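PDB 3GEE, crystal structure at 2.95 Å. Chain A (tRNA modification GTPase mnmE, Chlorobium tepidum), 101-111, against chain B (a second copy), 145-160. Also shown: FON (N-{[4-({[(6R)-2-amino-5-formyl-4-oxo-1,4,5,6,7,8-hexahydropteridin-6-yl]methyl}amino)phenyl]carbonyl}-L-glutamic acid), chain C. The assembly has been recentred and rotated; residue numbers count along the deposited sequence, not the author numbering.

Chain A, residues 101-111: CHGGPVVVGRV
Chain B (145-160) AIGEMIHARTESAYRT

This is a hydrogen-bond-free, largely apolar contact between two copies of one protein, burying 614 Å² summed over both sides. Chain A leaves a strand at His102(A), turns through Gly103(A) (phi/psi -85/40) and Gly104(A) (-94/135), and enters helix 105-111. In chain B, the helix carrying Ile146(B), Met149(B) and Ile150(B) leads through a short loop into helix 155-160, whose axis runs 86° from that of helix 105-111, with a closest approach of 10.3 Å.

The backbones come nearest at Gly104(A) and Ile150(B), CA to CA 3.6 Å. Glycine permits this: an ideal CB on Gly104(A) would lie 2.8 Å from both Ile150(B) CA and Met149(B) O, a clash.

Beyond this point, Val106(A) (chi1 t) points toward chain B, its CG2 methyl 3.2 Å from Ala152(B) O, a packing contact, and its CG1 3.8 Å from Tyr158(B) CB. Val107(A), also t, makes purely apolar contacts: CG2 3.5 Å from Met149(B) CG (ttm), CG1 3.7 Å from Tyr158(B) CE1 at the ring edge. Tyr158(B) has chi1 157° and chi2 77°.

His102(A) (chi1 -70°, chi2 104°) meets Met149(B) SD obliquely, 4.8 Å from its ring centroid; its NE2 lies 3.2 Å from FON O3. Arg110(A) NH2 and Arg159(B) NH2, like charges, approach to 3.9 Å; the latter is hydrogen-bonded elsewhere in the structure.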

# COMPACT_ATOMS: atom_id res chain seq x y z
N CYS A 101 0.71 -10.54 7.28
CA CYS A 101 1.38 -10.09 8.51
C CYS A 101 1.03 -8.65 8.82
O CYS A 101 0.26 -8.03 8.09
CB CYS A 101 2.89 -10.19 8.32
SG CYS A 101 3.46 -9.17 6.97
N HIS A 102 1.59 -8.11 9.91
CA HIS A 102 1.42 -6.69 10.25
C HIS A 102 2.01 -5.80 9.16
O HIS A 102 3.12 -6.06 8.67
CB HIS A 102 2.04 -6.37 11.61
CG HIS A 102 1.29 -6.96 12.76
ND1 HIS A 102 1.73 -8.07 13.45
CD2 HIS A 102 0.12 -6.60 13.33
CE1 HIS A 102 0.87 -8.35 14.41
NE2 HIS A 102 -0.12 -7.48 14.36
N GLY A 103 1.27 -4.77 8.79
CA GLY A 103 1.57 -4.00 7.59
C GLY A 103 2.59 -2.89 7.72
O GLY A 103 2.43 -1.82 7.15
N GLY A 104 3.65 -3.15 8.48
CA GLY A 104 4.77 -2.21 8.60
C GLY A 104 5.86 -2.54 7.60
O GLY A 104 6.23 -3.71 7.45
N PRO A 105 6.40 -1.51 6.91
CA PRO A 105 7.44 -1.70 5.90
C PRO A 105 8.63 -2.51 6.39
O PRO A 105 9.12 -3.38 5.66
CB PRO A 105 7.87 -0.27 5.57
CG PRO A 105 6.66 0.53 5.84
CD PRO A 105 6.04 -0.09 7.06
N VAL A 106 9.08 -2.26 7.62
CA VAL A 106 10.21 -3.00 8.18
C VAL A 106 9.85 -4.47 8.40
O VAL A 106 10.61 -5.36 8.03
CB VAL A 106 10.75 -2.37 9.50
CG1 VAL A 106 11.96 -3.14 10.02
CG2 VAL A 106 11.14 -0.92 9.26
N VAL A 107 8.67 -4.70 8.98
CA VAL A 107 8.15 -6.05 9.23
C VAL A 107 8.00 -6.82 7.94
O VAL A 107 8.61 -7.87 7.76
CB VAL A 107 6.77 -6.03 9.91
CG1 VAL A 107 6.60 -7.27 10.78
CG2 VAL A 107 6.58 -4.78 10.74
N VAL A 108 7.18 -6.29 7.03
CA VAL A 108 6.87 -6.98 5.78
C VAL A 108 8.15 -7.36 5.04
O VAL A 108 8.27 -8.48 4.53
CB VAL A 108 5.87 -6.20 4.90
CG1 VAL A 108 6.46 -4.93 4.37
CG2 VAL A 108 5.39 -7.04 3.74
N GLY A 109 9.12 -6.44 5.01
CA GLY A 109 10.41 -6.68 4.37
C GLY A 109 11.18 -7.80 5.04
O GLY A 109 11.86 -8.57 4.37
N ARG A 110 11.08 -7.87 6.36
CA ARG A 110 11.68 -8.96 7.12
C ARG A 110 11.08 -10.30 6.72
O ARG A 110 11.81 -11.29 6.55
CB ARG A 110 11.49 -8.73 8.62
CG ARG A 110 12.76 -8.43 9.37
CD ARG A 110 13.64 -9.67 9.48
NE ARG A 110 14.38 -9.70 10.74
CZ ARG A 110 14.97 -10.78 11.24
NH1 ARG A 110 14.91 -11.94 10.60
NH2 ARG A 110 15.62 -10.70 12.40
N VAL A 111 9.75 -10.33 6.57
CA VAL A 111 9.04 -11.53 6.17
C VAL A 111 9.51 -12.00 4.80
O VAL A 111 9.86 -13.17 4.62
CB VAL A 111 7.51 -11.32 6.15
CG1 VAL A 111 6.79 -12.60 5.70
CG2 VAL A 111 7.00 -10.88 7.52
N ALA B 145 1.96 -1.96 21.07
CA ALA B 145 3.05 -2.65 20.38
C ALA B 145 2.73 -2.89 18.91
O ALA B 145 3.61 -2.82 18.06
CB ALA B 145 3.38 -3.95 21.08
N ILE B 146 1.46 -3.18 18.62
CA ILE B 146 1.04 -3.41 17.24
C ILE B 146 1.30 -2.15 16.42
O ILE B 146 1.90 -2.23 15.34
CB ILE B 146 -0.44 -3.83 17.13
CG1 ILE B 146 -0.65 -5.22 17.73
CG2 ILE B 146 -0.88 -3.81 15.67
CD1 ILE B 146 -2.07 -5.49 18.16
N GLY B 147 0.86 -1.01 16.96
CA GLY B 147 1.09 0.29 16.33
C GLY B 147 2.57 0.53 16.15
O GLY B 147 3.03 0.77 15.04
N GLU B 148 3.31 0.41 17.24
CA GLU B 148 4.75 0.64 17.25
C GLU B 148 5.49 -0.16 16.17
O GLU B 148 6.51 0.30 15.65
CB GLU B 148 5.34 0.32 18.62
CG GLU B 148 5.11 1.40 19.67
CD GLU B 148 5.74 1.07 21.02
OE1 GLU B 148 6.72 0.30 21.07
OE2 GLU B 148 5.24 1.61 22.04
N MET B 149 4.98 -1.33 15.84
CA MET B 149 5.62 -2.20 14.86
C MET B 149 5.40 -1.73 13.44
O MET B 149 6.32 -1.75 12.62
CB MET B 149 5.10 -3.63 15.01
CG MET B 149 5.83 -4.64 14.15
SD MET B 149 5.37 -6.30 14.59
CE MET B 149 5.67 -6.24 16.35
N ILE B 150 4.16 -1.34 13.15
CA ILE B 150 3.76 -0.88 11.83
C ILE B 150 4.48 0.41 11.45
O ILE B 150 4.93 0.58 10.31
CB ILE B 150 2.23 -0.71 11.77
CG1 ILE B 150 1.55 -2.08 11.85
CG2 ILE B 150 1.81 0.02 10.51
CD1 ILE B 150 0.09 -2.02 12.21
N HIS B 151 4.63 1.32 12.42
CA HIS B 151 5.26 2.60 12.17
C HIS B 151 6.79 2.55 12.27
O HIS B 151 7.47 3.44 11.78
CB HIS B 151 4.69 3.69 13.10
CG HIS B 151 3.21 3.88 12.96
ND1 HIS B 151 2.59 4.07 11.74
CD2 HIS B 151 2.23 3.94 13.89
CE1 HIS B 151 1.29 4.23 11.93
NE2 HIS B 151 1.04 4.15 13.23
N ALA B 152 7.32 1.50 12.90
CA ALA B 152 8.77 1.37 13.13
C ALA B 152 9.58 1.64 11.87
O ALA B 152 9.22 1.19 10.79
CB ALA B 152 9.10 -0.00 13.68
N ARG B 153 10.67 2.39 12.01
CA ARG B 153 11.56 2.66 10.87
C ARG B 153 13.01 2.26 11.12
O ARG B 153 13.86 2.39 10.24
CB ARG B 153 11.44 4.12 10.41
CG ARG B 153 10.85 5.07 11.43
CD ARG B 153 9.95 6.10 10.77
NE ARG B 153 10.70 7.05 9.95
CZ ARG B 153 10.16 8.06 9.26
NH1 ARG B 153 8.85 8.27 9.28
NH2 ARG B 153 10.95 8.86 8.55
N THR B 154 13.28 1.74 12.32
CA THR B 154 14.59 1.21 12.67
C THR B 154 14.47 -0.26 13.03
O THR B 154 13.40 -0.71 13.46
CB THR B 154 15.19 1.94 13.90
OG1 THR B 154 14.56 3.22 14.07
CG2 THR B 154 16.69 2.12 13.74
N GLU B 155 15.55 -1.01 12.85
CA GLU B 155 15.60 -2.42 13.28
C GLU B 155 15.33 -2.54 14.77
O GLU B 155 14.47 -3.32 15.19
CB GLU B 155 16.95 -3.05 12.93
CG GLU B 155 16.99 -3.76 11.58
CD GLU B 155 18.41 -4.05 11.08
OE1 GLU B 155 19.40 -3.85 11.83
OE2 GLU B 155 18.54 -4.48 9.91
N SER B 156 16.05 -1.75 15.57
CA SER B 156 15.91 -1.77 17.02
C SER B 156 14.52 -1.34 17.49
O SER B 156 14.06 -1.79 18.54
CB SER B 156 16.98 -0.89 17.67
OG SER B 156 16.76 0.48 17.34
N ALA B 157 13.86 -0.49 16.71
CA ALA B 157 12.48 -0.09 17.00
C ALA B 157 11.52 -1.23 16.70
O ALA B 157 10.57 -1.47 17.45
CB ALA B 157 12.10 1.15 16.19
N TYR B 158 11.78 -1.92 15.59
CA TYR B 158 11.02 -3.09 15.17
C TYR B 158 11.12 -4.22 16.19
O TYR B 158 10.11 -4.77 16.64
CB TYR B 158 11.50 -3.54 13.78
CG TYR B 158 11.24 -4.99 13.43
CD1 TYR B 158 9.97 -5.41 13.04
CD2 TYR B 158 12.27 -5.93 13.47
CE1 TYR B 158 9.73 -6.74 12.71
CE2 TYR B 158 12.04 -7.26 13.14
CZ TYR B 158 10.76 -7.66 12.77
OH TYR B 158 10.53 -8.97 12.44
N ARG B 159 12.36 -4.55 16.57
CA ARG B 159 12.63 -5.62 17.53
C ARG B 159 12.03 -5.34 18.91
O ARG B 159 11.62 -6.27 19.61
CB ARG B 159 14.13 -5.85 17.64
CG ARG B 159 14.69 -6.68 16.50
CD ARG B 159 14.82 -8.14 16.90
NE ARG B 159 14.29 -9.04 15.89
CZ ARG B 159 13.06 -9.55 15.91
NH1 ARG B 159 12.23 -9.25 16.90
NH2 ARG B 159 12.66 -10.36 14.95
N THR B 160 11.96 -4.06 19.27
CA THR B 160 11.39 -3.65 20.54
C THR B 160 9.88 -3.88 20.57
O THR B 160 9.34 -4.35 21.57
CB THR B 160 11.73 -2.17 20.86
OG1 THR B 160 13.15 -2.04 20.96
CG2 THR B 160 11.10 -1.72 22.17
N1 FON C . -3.79 -11.92 9.06
C2 FON C . -5.13 -11.87 8.87
NA2 FON C . -5.66 -12.45 7.76
N3 FON C . -5.96 -11.27 9.76
C4 FON C . -5.50 -10.68 10.89
O4 FON C . -6.32 -10.14 11.67
C4A FON C . -4.03 -10.69 11.13
N5 FON C . -3.32 -10.18 12.23
C6 FON C . -2.24 -11.10 12.62
C7 FON C . -1.22 -10.89 11.51
N8 FON C . -1.84 -11.42 10.31
C8A FON C . -3.19 -11.37 10.13
C9 FON C . -1.67 -10.89 14.03
N10 FON C . -2.70 -10.85 15.06
C11 FON C . -5.58 -13.68 16.11
C12 FON C . -4.63 -13.23 17.02
C13 FON C . -3.67 -12.29 16.65
C14 FON C . -3.64 -11.79 15.35
C15 FON C . -4.61 -12.23 14.44
C16 FON C . -5.57 -13.17 14.81
C FON C . -6.59 -14.70 16.57
O FON C . -7.37 -15.19 15.77
N FON C . -6.62 -15.01 17.87
CA FON C . -6.89 -16.31 18.47
CB FON C . -5.81 -17.34 18.12
CG FON C . -6.18 -18.78 18.49
CD FON C . -5.67 -19.77 17.45
OE1 FON C . -6.32 -19.91 16.39
OE2 FON C . -4.62 -20.41 17.69
CT FON C . -6.98 -16.16 19.97
O1 FON C . -7.93 -16.72 20.58
O2 FON C . -6.11 -15.47 20.55
CP1 FON C . -3.59 -9.06 12.76
O3 FON C . -2.77 -8.16 12.75